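Local coordinates for beta-N-acetylhexosaminidase (Beutenbergia cavernae, PDB 5BU9), which probably hydrolyses terminal non-reducing N-acetyl-D-hexosamine residues from N-acetyl-beta-D-hexosaminides, at residues A[4-7]-A[8-11]; A[229-232]-A[233-237]; A[245-248]-A[249-252]; A[286-290]-A[291-295]; A[313-316]-A[317-321]. All coordinates share one frame; numbering follows the deposited sequence.

Interaction 1 (A[4-7]-A[8-11]); sequences DLSL and EQRV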
# COMPACT_ATOMS: atom_id res chain seq x y z
N ASP A 4 1.35 24.92 5.35
CA ASP A 4 2.52 24.68 6.19
C ASP A 4 2.06 23.94 7.46
O ASP A 4 1.45 24.49 8.38
CB ASP A 4 3.26 25.99 6.52
CG ASP A 4 2.32 27.06 7.08
OD1 ASP A 4 1.08 26.90 6.96
OD2 ASP A 4 2.81 28.07 7.63
N LEU A 5 2.33 22.64 7.48
CA LEU A 5 1.90 21.79 8.56
C LEU A 5 2.89 21.89 9.72
O LEU A 5 4.06 22.17 9.51
CB LEU A 5 1.79 20.36 8.05
CG LEU A 5 0.48 20.01 7.36
CD1 LEU A 5 0.07 21.04 6.34
CD2 LEU A 5 0.61 18.64 6.71
N SER A 6 2.41 21.70 10.95
CA SER A 6 3.29 21.56 12.11
C SER A 6 4.06 20.25 11.98
O SER A 6 3.68 19.38 11.20
CB SER A 6 2.47 21.54 13.38
OG SER A 6 1.61 20.40 13.34
N LEU A 7 5.13 20.09 12.77
CA LEU A 7 5.82 18.80 12.84
C LEU A 7 4.85 17.63 13.02
O LEU A 7 4.93 16.66 12.28
CB LEU A 7 6.84 18.78 13.98
CG LEU A 7 7.52 17.42 14.09
CD1 LEU A 7 8.23 17.07 12.78
CD2 LEU A 7 8.50 17.47 15.22
N GLU A 8 3.93 17.76 13.98
CA GLU A 8 2.98 16.70 14.32
C GLU A 8 2.13 16.34 13.10
O GLU A 8 1.93 15.17 12.78
CB GLU A 8 2.06 17.11 15.49
CG GLU A 8 2.71 17.11 16.87
CD GLU A 8 3.64 18.30 17.11
OE1 GLU A 8 4.36 18.27 18.13
OE2 GLU A 8 3.66 19.27 16.30
N GLN A 9 1.65 17.36 12.40
CA GLN A 9 0.82 17.16 11.24
C GLN A 9 1.61 16.54 10.08
O GLN A 9 1.06 15.72 9.34
CB GLN A 9 0.19 18.48 10.82
CG GLN A 9 -0.90 18.95 11.78
CD GLN A 9 -1.26 20.39 11.53
OE1 GLN A 9 -0.46 21.12 10.97
NE2 GLN A 9 -2.46 20.80 11.93
N ARG A 10 2.89 16.88 9.93
CA ARG A 10 3.69 16.28 8.85
C ARG A 10 3.93 14.79 9.12
O ARG A 10 3.73 13.96 8.23
CB ARG A 10 5.03 17.02 8.67
CG ARG A 10 4.86 18.45 8.20
CD ARG A 10 6.16 19.07 7.65
NE ARG A 10 7.28 19.08 8.60
CZ ARG A 10 7.51 20.00 9.54
NH1 ARG A 10 6.69 21.03 9.71
NH2 ARG A 10 8.57 19.91 10.33
N VAL A 11 4.32 14.46 10.35
CA VAL A 11 4.41 13.07 10.75
C VAL A 11 3.08 12.36 10.48
O VAL A 11 3.04 11.27 9.90
CB VAL A 11 4.80 12.96 12.22
CG1 VAL A 11 4.67 11.52 12.65
CG2 VAL A 11 6.22 13.42 12.40
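S6 and Q9 face each other across the first turn of helix 7-12 and form a capping box. Two bonds running in opposite senses are the evidence: the backbone N of Q9 donates to S6 OG at 3.2 Å, and the backbone N of S6 donates to Q9 OE1 at 2.9 Å. Both are nearly straight, the second with an N-H...acceptor angle of 164°. S6 makes its half of the box by holding OG between its own backbone N and carbonyl carbon (chi1 62°), which turns the hydroxyl towards the start of the helix. The Q9 chain runs extended beyond CG and carries its amide oxygen back to the residue before the helix; its NE2 is taken by the backbone oxygen of E67. L5 lies across the Q9 side chain at about a right angle, its CB 3.7 Å from Q9 CB, so that the leucine packs on the aliphatic part of Q9. The R10 chain crosses L7 at about a right angle. Its CG packs 3.6 Å from L5 CB, after which the chain bends at chi3 and brings the guanidinium back over the L7 backbone. L7 CA sits over one face of that group, offset towards the rim, while L5 O lies in its plane at the edge. The stronger partner of the guanidinium is D327 on helix 320-336, which pairs with NE, so R10 ties the N-terminal turn to the C-terminal helix. Its bond to the loop is weak: R10 NH1 stands 2.9 Å from L5 O, but with an N-H...acceptor angle of only 129°.

Interaction 2 (A[229-232]-A[233-237]); sequences MTST and AVYSQ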
# COMPACT_ATOMS: atom_id res chain seq x y z
N MSE A 229 4.15 -0.21 -3.00
CA MSE A 229 4.17 -0.87 -1.68
C MSE A 229 5.31 -1.89 -1.56
O MSE A 229 5.57 -2.66 -2.49
CB MSE A 229 2.83 -1.56 -1.39
CG MSE A 229 2.84 -2.37 -0.12
SE MSE A 229 1.15 -3.28 0.23
CE MSE A 229 0.10 -1.77 0.72
N THR A 230 5.98 -1.89 -0.42
CA THR A 230 7.08 -2.80 -0.14
C THR A 230 6.60 -4.02 0.67
O THR A 230 5.68 -3.92 1.49
CB THR A 230 8.20 -2.09 0.64
OG1 THR A 230 7.61 -1.50 1.80
CG2 THR A 230 8.91 -0.99 -0.23
N SER A 231 7.25 -5.16 0.40
CA SER A 231 7.20 -6.42 1.13
C SER A 231 7.93 -6.38 2.48
O SER A 231 8.87 -5.61 2.63
CB SER A 231 7.87 -7.48 0.25
OG SER A 231 8.08 -8.70 0.89
N THR A 232 7.53 -7.24 3.43
CA THR A 232 8.31 -7.34 4.67
C THR A 232 9.16 -8.61 4.71
O THR A 232 9.83 -8.86 5.68
CB THR A 232 7.44 -7.32 5.93
OG1 THR A 232 6.48 -8.36 5.83
CG2 THR A 232 6.73 -5.98 6.11
N ALA A 233 9.14 -9.38 3.63
CA ALA A 233 9.99 -10.57 3.52
C ALA A 233 11.47 -10.19 3.57
O ALA A 233 11.83 -9.06 3.25
CB ALA A 233 9.67 -11.32 2.22
N VAL A 234 12.32 -11.13 3.96
CA VAL A 234 13.77 -10.90 3.91
C VAL A 234 14.28 -11.49 2.61
O VAL A 234 14.00 -12.65 2.32
CB VAL A 234 14.49 -11.51 5.11
CG1 VAL A 234 15.94 -11.29 4.94
CG2 VAL A 234 14.01 -10.85 6.42
N TYR A 235 14.98 -10.68 1.81
CA TYR A 235 15.43 -11.13 0.48
C TYR A 235 16.93 -11.44 0.50
O TYR A 235 17.75 -10.55 0.35
CB TYR A 235 15.13 -10.05 -0.61
CG TYR A 235 13.64 -9.95 -0.84
CD1 TYR A 235 12.82 -9.23 0.04
CD2 TYR A 235 13.03 -10.65 -1.89
CE1 TYR A 235 11.42 -9.20 -0.13
CE2 TYR A 235 11.63 -10.62 -2.07
CZ TYR A 235 10.84 -9.89 -1.19
OH TYR A 235 9.48 -9.83 -1.37
N SER A 236 17.26 -12.72 0.66
CA SER A 236 18.63 -13.22 0.72
C SER A 236 19.56 -12.67 -0.36
O SER A 236 20.72 -12.35 -0.08
CB SER A 236 18.64 -14.73 0.59
OG SER A 236 18.27 -15.34 1.79
N GLN A 237 19.05 -12.55 -1.58
CA GLN A 237 19.92 -12.23 -2.73
C GLN A 237 19.99 -10.74 -3.03
O GLN A 237 20.62 -10.34 -4.02
CB GLN A 237 19.44 -12.94 -4.00
CG GLN A 237 19.08 -14.41 -3.80
CD GLN A 237 20.26 -15.21 -3.33
OE1 GLN A 237 21.38 -15.01 -3.79
NE2 GLN A 237 20.02 -16.12 -2.38
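The ring of Y235 meets S231 at its edge: S231 OG lies near the ring plane beside the phenol oxygen and touches neither face. The hydroxyl of S231 donates to Y235 OH over 2.9 Å, and S231 CB also comes within 3.3 Å of Y235 OH, so the serine abuts the phenol end of the ring with both its carbon and its oxygen. The flank of the ring takes part as well, with Y235 CE1 3.5 Å from S231 OG. Because the S231 hydroxyl is anti to the nitrogen of its own residue (chi1 171°), it reaches forward along the chain and can serve two residues that follow it. The second is A233, whose backbone N donates to S231 OG at 3.0 Å with an N-H...acceptor angle of 155°. One serine oxygen is therefore donor to the phenol and acceptor from the main chain; the latter bond makes an ST turn, which with the phenol bond helps to set the bend between strands 227-230 and 234-235. A233 CB also lies 3.3 Å from S231 OG, a close contact beside the hydrogen bonds. Y235 OH in turn is bonded to the backbone oxygen of G188, which secures the far end of the ring to the loop after strand 180-186. The turn leaves the C-terminal end of strand 227-230, a parallel strand of the TIM-barrel-like domain flanked by strands 180-186 and 264-267. Beyond it, strand 234-235 pairs in parallel with strand 203-204, where V234 touches V203 and Y235 touches D204.

Interaction 3 (A[245-248]-A[249-252]); sequences AFSR and EIVS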
# COMPACT_ATOMS: atom_id res chain seq x y z
N ALA A 245 10.99 -3.95 3.74
CA ALA A 245 10.35 -2.68 4.10
C ALA A 245 11.23 -1.81 5.01
O ALA A 245 11.03 -0.60 5.10
CB ALA A 245 8.98 -2.92 4.76
N PHE A 246 12.19 -2.45 5.67
CA PHE A 246 13.12 -1.78 6.59
C PHE A 246 14.50 -1.66 5.97
O PHE A 246 15.44 -1.27 6.65
CB PHE A 246 13.27 -2.55 7.92
CG PHE A 246 11.97 -2.77 8.70
CD1 PHE A 246 10.84 -2.02 8.43
CD2 PHE A 246 11.92 -3.70 9.73
CE1 PHE A 246 9.66 -2.21 9.14
CE2 PHE A 246 10.73 -3.91 10.45
CZ PHE A 246 9.61 -3.17 10.15
N SER A 247 14.64 -2.03 4.70
CA SER A 247 15.97 -2.01 4.10
C SER A 247 16.25 -0.71 3.34
O SER A 247 15.64 -0.45 2.29
CB SER A 247 16.13 -3.20 3.16
OG SER A 247 17.30 -3.07 2.38
N ARG A 248 17.17 0.11 3.84
CA ARG A 248 17.59 1.27 3.07
C ARG A 248 18.01 0.85 1.64
O ARG A 248 17.64 1.49 0.66
CB ARG A 248 18.74 2.01 3.76
CG ARG A 248 19.12 3.35 3.09
CD ARG A 248 18.02 4.40 3.29
NE ARG A 248 18.30 5.62 2.54
CZ ARG A 248 17.59 6.74 2.63
NH1 ARG A 248 16.56 6.83 3.45
NH2 ARG A 248 17.90 7.80 1.89
N GLU A 249 18.73 -0.27 1.53
CA GLU A 249 19.22 -0.68 0.22
C GLU A 249 18.11 -1.01 -0.77
O GLU A 249 18.18 -0.65 -1.95
CB GLU A 249 20.14 -1.90 0.32
CG GLU A 249 20.62 -2.29 -1.06
CD GLU A 249 21.67 -3.35 -1.03
OE1 GLU A 249 22.03 -3.80 0.08
OE2 GLU A 249 22.15 -3.73 -2.12
N ILE A 250 17.08 -1.70 -0.30
CA ILE A 250 16.04 -2.12 -1.20
C ILE A 250 15.14 -0.94 -1.54
O ILE A 250 14.79 -0.74 -2.71
CB ILE A 250 15.26 -3.27 -0.59
CG1 ILE A 250 16.06 -4.57 -0.67
CG2 ILE A 250 13.93 -3.38 -1.25
CD1 ILE A 250 15.32 -5.77 -0.06
N VAL A 251 14.78 -0.14 -0.52
CA VAL A 251 13.78 0.93 -0.70
C VAL A 251 14.38 2.15 -1.38
O VAL A 251 13.81 2.69 -2.35
CB VAL A 251 13.14 1.33 0.62
CG1 VAL A 251 12.24 2.51 0.41
CG2 VAL A 251 12.36 0.16 1.21
N SER A 252 15.55 2.58 -0.90
CA SER A 252 16.16 3.79 -1.41
C SER A 252 17.17 3.53 -2.52
O SER A 252 17.09 4.19 -3.55
CB SER A 252 16.83 4.57 -0.26
OG SER A 252 15.84 5.26 0.48
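S247 OG accepts from the backbone N of I250 at 3.0 Å, with an N-H...acceptor angle of 156°. A chi1 of 169° carries the serine hydroxyl away from its own nitrogen, so that it leans over the start of the helix, and I250 CB lies 3.6 Å from S247 OG. One turn on, S252 places its OG over one face of the R248 guanidinium. S252 OG stands 3.1 Å above the plane of that group, over its centre, and the angles are too poor for a hydrogen bond between that oxygen and either NE or NH1. A bend at chi2 (70°) swings the arginine round to this position.

This is an N-cap: S247 precedes helix 248-258, and its backbone oxygen also receives V251 N at 3.0 Å, in a nearly straight i to i+4 bond. The next bond along, S252 N to R248 O, is 2.8 Å, and residues 249-252 form a wider pi-type turn.

In the second shell, S247 OG is also bonded to D239 OD2, so an acid from the preceding loop probably helps to orient that hydroxyl. R248 NH1 and S252 OG each bond to a backbone oxygen at the end of helix 281-291, that of E290 for the arginine and that of A291 for the serine. Further inward, V251 touches T230 on strand 227-230 of the barrel.

Interaction 4 (A[286-290]-A[291-295]); sequences ILAIE and AGTDI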
# COMPACT_ATOMS: atom_id res chain seq x y z
N ILE A 286 9.67 3.66 12.66
CA ILE A 286 10.93 4.36 12.55
C ILE A 286 11.83 3.70 11.51
O ILE A 286 12.38 4.39 10.64
CB ILE A 286 11.62 4.46 13.92
CG1 ILE A 286 10.90 5.50 14.77
CG2 ILE A 286 13.09 4.88 13.75
CD1 ILE A 286 11.24 5.41 16.24
N LEU A 287 11.95 2.36 11.56
CA LEU A 287 12.78 1.66 10.59
C LEU A 287 12.24 1.81 9.16
O LEU A 287 13.01 1.98 8.22
CB LEU A 287 12.92 0.17 10.94
CG LEU A 287 13.71 -0.15 12.23
CD1 LEU A 287 13.52 -1.59 12.56
CD2 LEU A 287 15.18 0.15 12.12
N ALA A 288 10.92 1.74 8.99
CA ALA A 288 10.32 1.91 7.66
C ALA A 288 10.71 3.28 7.07
O ALA A 288 11.23 3.39 5.96
CB ALA A 288 8.78 1.75 7.75
N ILE A 289 10.46 4.33 7.84
CA ILE A 289 10.75 5.68 7.44
C ILE A 289 12.25 5.86 7.14
O ILE A 289 12.63 6.40 6.10
CB ILE A 289 10.24 6.64 8.51
CG1 ILE A 289 8.73 6.61 8.51
CG2 ILE A 289 10.76 8.08 8.27
CD1 ILE A 289 8.11 7.34 9.71
N GLU A 290 13.12 5.36 8.01
CA GLU A 290 14.56 5.50 7.76
C GLU A 290 14.99 4.82 6.48
O GLU A 290 15.95 5.27 5.85
CB GLU A 290 15.39 4.94 8.93
CG GLU A 290 15.32 5.78 10.19
CD GLU A 290 16.18 5.23 11.33
OE1 GLU A 290 16.36 3.99 11.42
OE2 GLU A 290 16.69 6.03 12.13
N ALA A 291 14.31 3.73 6.11
CA ALA A 291 14.60 3.01 4.85
C ALA A 291 14.19 3.81 3.60
O ALA A 291 14.71 3.57 2.51
CB ALA A 291 13.91 1.64 4.83
N GLY A 292 13.24 4.72 3.76
CA GLY A 292 12.82 5.59 2.67
C GLY A 292 11.31 5.49 2.46
O GLY A 292 10.81 5.86 1.42
N THR A 293 10.59 4.94 3.44
CA THR A 293 9.14 4.84 3.40
C THR A 293 8.44 6.18 3.60
O THR A 293 8.81 6.96 4.48
CB THR A 293 8.64 3.91 4.50
OG1 THR A 293 9.14 2.60 4.27
CG2 THR A 293 7.12 3.89 4.55
N ASP A 294 7.40 6.45 2.82
CA ASP A 294 6.57 7.66 3.03
C ASP A 294 5.25 7.41 3.77
O ASP A 294 4.74 8.27 4.48
CB ASP A 294 6.29 8.32 1.69
CG ASP A 294 7.56 8.45 0.84
OD1 ASP A 294 8.59 9.00 1.32
OD2 ASP A 294 7.56 7.94 -0.30
N ILE A 295 4.69 6.22 3.62
CA ILE A 295 3.46 5.94 4.37
C ILE A 295 3.54 4.57 5.07
O ILE A 295 3.75 3.54 4.43
CB ILE A 295 2.21 6.03 3.46
CG1 ILE A 295 2.01 7.46 2.92
CG2 ILE A 295 0.95 5.51 4.21
CD1 ILE A 295 0.80 7.61 1.92
O HOH W 1 11.22 8.10 4.38
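T293 folds back over the last turn of helix 281-291 and overlaps A288, its CB 3.0 Å from A288 O and its OG1 3.6 Å from A288 CB. The hydroxyl, placed beside the backbone N of T293 (chi1 -64°), comes to 2.8 Å from A288 O, at best a weak bond, since another acceptor competes for the proton. The firmer link is from the main chain: T293 N donates to the same A288 O at 3.0 Å, with an N-H...acceptor angle of 154°, from a position above the carbonyl plane. A second, shorter loop is closed by G292 N to I289 O at 2.9 Å. Together these two bonds, with the positive phi of G292 (125°), define a Schellman motif that ends the helix. Glycine suits the position, since at these backbone angles a CB would press against the carbonyl oxygen of A291. The chain then leads towards strand 296-298 of the barrel. T293 packs on T267 of strand 264-267, and D294 makes salt bridges with R256 and R332, so neighbouring elements also hold the turn. A water bridges the two ends of the turn, donating to I289 O at 2.8 Å and to T293 O at 2.7 Å. The chemistry of the helix end follows from this: A288 O, which an ordinary helix would pair with G292 N, takes its straighter bond from T293 N, while I289 O shares its acceptance between a backbone N-H and the water, so carbonyls that would otherwise lose their helical donors are still satisfied in a buried setting.

Interaction 5 (A[313-316]-A[317-321]); sequences VAKA and QADPD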
# COMPACT_ATOMS: atom_id res chain seq x y z
N VAL A 313 7.12 11.32 16.03
CA VAL A 313 7.23 12.73 16.41
C VAL A 313 8.39 12.93 17.36
O VAL A 313 9.22 13.82 17.15
CB VAL A 313 5.93 13.27 17.06
CG1 VAL A 313 6.20 14.65 17.71
CG2 VAL A 313 4.85 13.39 16.06
N ALA A 314 8.47 12.12 18.41
CA ALA A 314 9.50 12.33 19.43
C ALA A 314 10.89 12.17 18.83
O ALA A 314 11.81 12.91 19.18
CB ALA A 314 9.30 11.40 20.61
N LYS A 315 11.07 11.22 17.91
CA LYS A 315 12.42 11.04 17.36
C LYS A 315 12.81 12.20 16.41
O LYS A 315 13.96 12.57 16.36
CB LYS A 315 12.54 9.70 16.65
CG LYS A 315 13.98 9.39 16.09
CD LYS A 315 14.01 8.06 15.38
CE LYS A 315 15.34 7.79 14.70
NZ LYS A 315 16.42 7.49 15.64
N ALA A 316 11.84 12.75 15.69
CA ALA A 316 12.06 13.92 14.85
C ALA A 316 12.50 15.08 15.72
O ALA A 316 13.35 15.84 15.32
CB ALA A 316 10.80 14.29 14.06
N GLN A 317 11.93 15.21 16.92
CA GLN A 317 12.29 16.33 17.79
C GLN A 317 13.73 16.21 18.38
O GLN A 317 14.37 17.23 18.65
CB GLN A 317 11.25 16.46 18.90
CG GLN A 317 9.87 16.93 18.44
CD GLN A 317 8.79 16.72 19.53
OE1 GLN A 317 8.95 15.90 20.43
NE2 GLN A 317 7.70 17.48 19.43
N ALA A 318 14.21 14.97 18.54
CA ALA A 318 15.50 14.64 19.16
C ALA A 318 16.66 14.40 18.17
O ALA A 318 17.82 14.41 18.56
CB ALA A 318 15.35 13.35 20.05
N ASP A 319 16.33 14.14 16.92
CA ASP A 319 17.29 13.58 15.98
C ASP A 319 17.17 14.33 14.63
O ASP A 319 16.29 14.03 13.82
CB ASP A 319 17.01 12.06 15.87
CG ASP A 319 18.06 11.28 15.05
OD1 ASP A 319 18.47 11.72 13.97
OD2 ASP A 319 18.43 10.16 15.48
N PRO A 320 18.06 15.31 14.39
CA PRO A 320 18.01 16.09 13.14
C PRO A 320 18.06 15.25 11.83
O PRO A 320 17.40 15.61 10.86
CB PRO A 320 19.23 17.01 13.25
CG PRO A 320 19.54 17.09 14.74
CD PRO A 320 19.11 15.78 15.33
N ASP A 321 18.83 14.17 11.77
CA ASP A 321 18.88 13.39 10.54
C ASP A 321 17.48 12.76 10.28
O ASP A 321 16.98 12.74 9.16
CB ASP A 321 19.94 12.30 10.63
CG ASP A 321 21.35 12.82 10.41
OD1 ASP A 321 21.54 13.91 9.82
OD2 ASP A 321 22.30 12.11 10.83
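K315 holds its CG anti to the backbone N (chi1 -177°) and stays extended until chi4, where a turn of 73° brings NZ round to the carboxylate of D319. D319 sends its own CG out in the same anti sense, and the two side chains run alongside each other. The result is an i to i+4 salt bridge at the C-terminal end of helix 305-318, K315 NZ to D319 OD2, 3.3 Å apart and weak as a hydrogen bond. NZ also has a long, weak ion pair with E290 of helix 281-291.

D319 ends one helix and begins the next. It is the first residue to leave helical angles after helix 305-318 and the N-cap of helix 320-336, with its OD1 accepting from the backbone N of F322. Its two carboxylate oxygens therefore have separate tasks, one towards the lysine and one towards the following helix.

The helical bonds change in quality along this end. Q317 N reaches V313 O at 3.1 Å with the donor in the carbonyl plane, whereas A318 N to A314 O and D319 N to K315 O are both weak, the latter bent to an N-H...acceptor angle of 117°. Q317 crosses V313 on the side of the helix facing helix 7-12, and its amide packs on the valine through NE2, 3.6 Å from V313 CG1.

Along the chain the five contacts follow one another in numerical order, and each is local to a turn or helix end of a TIM-barrel-like domain. Interactions 2, 3 and 4 form a connected series: 2 and 3 have centres about 9 Å apart and pack around A245, while 3 and 4, about 8 Å apart, join the start of helix 248-258 to the end of helix 281-291. Interaction 5 touches interaction 4 through K315 and interaction 1 through Q317 and V313, so helix 305-318 bridges helices 7-12 and 281-291. Interactions 1 and 2 are the farthest apart, with centres about 30 Å apart. The N-terminal helix 7-12, helix 305-318 and the barrel loops are thus joined through successive neighbours.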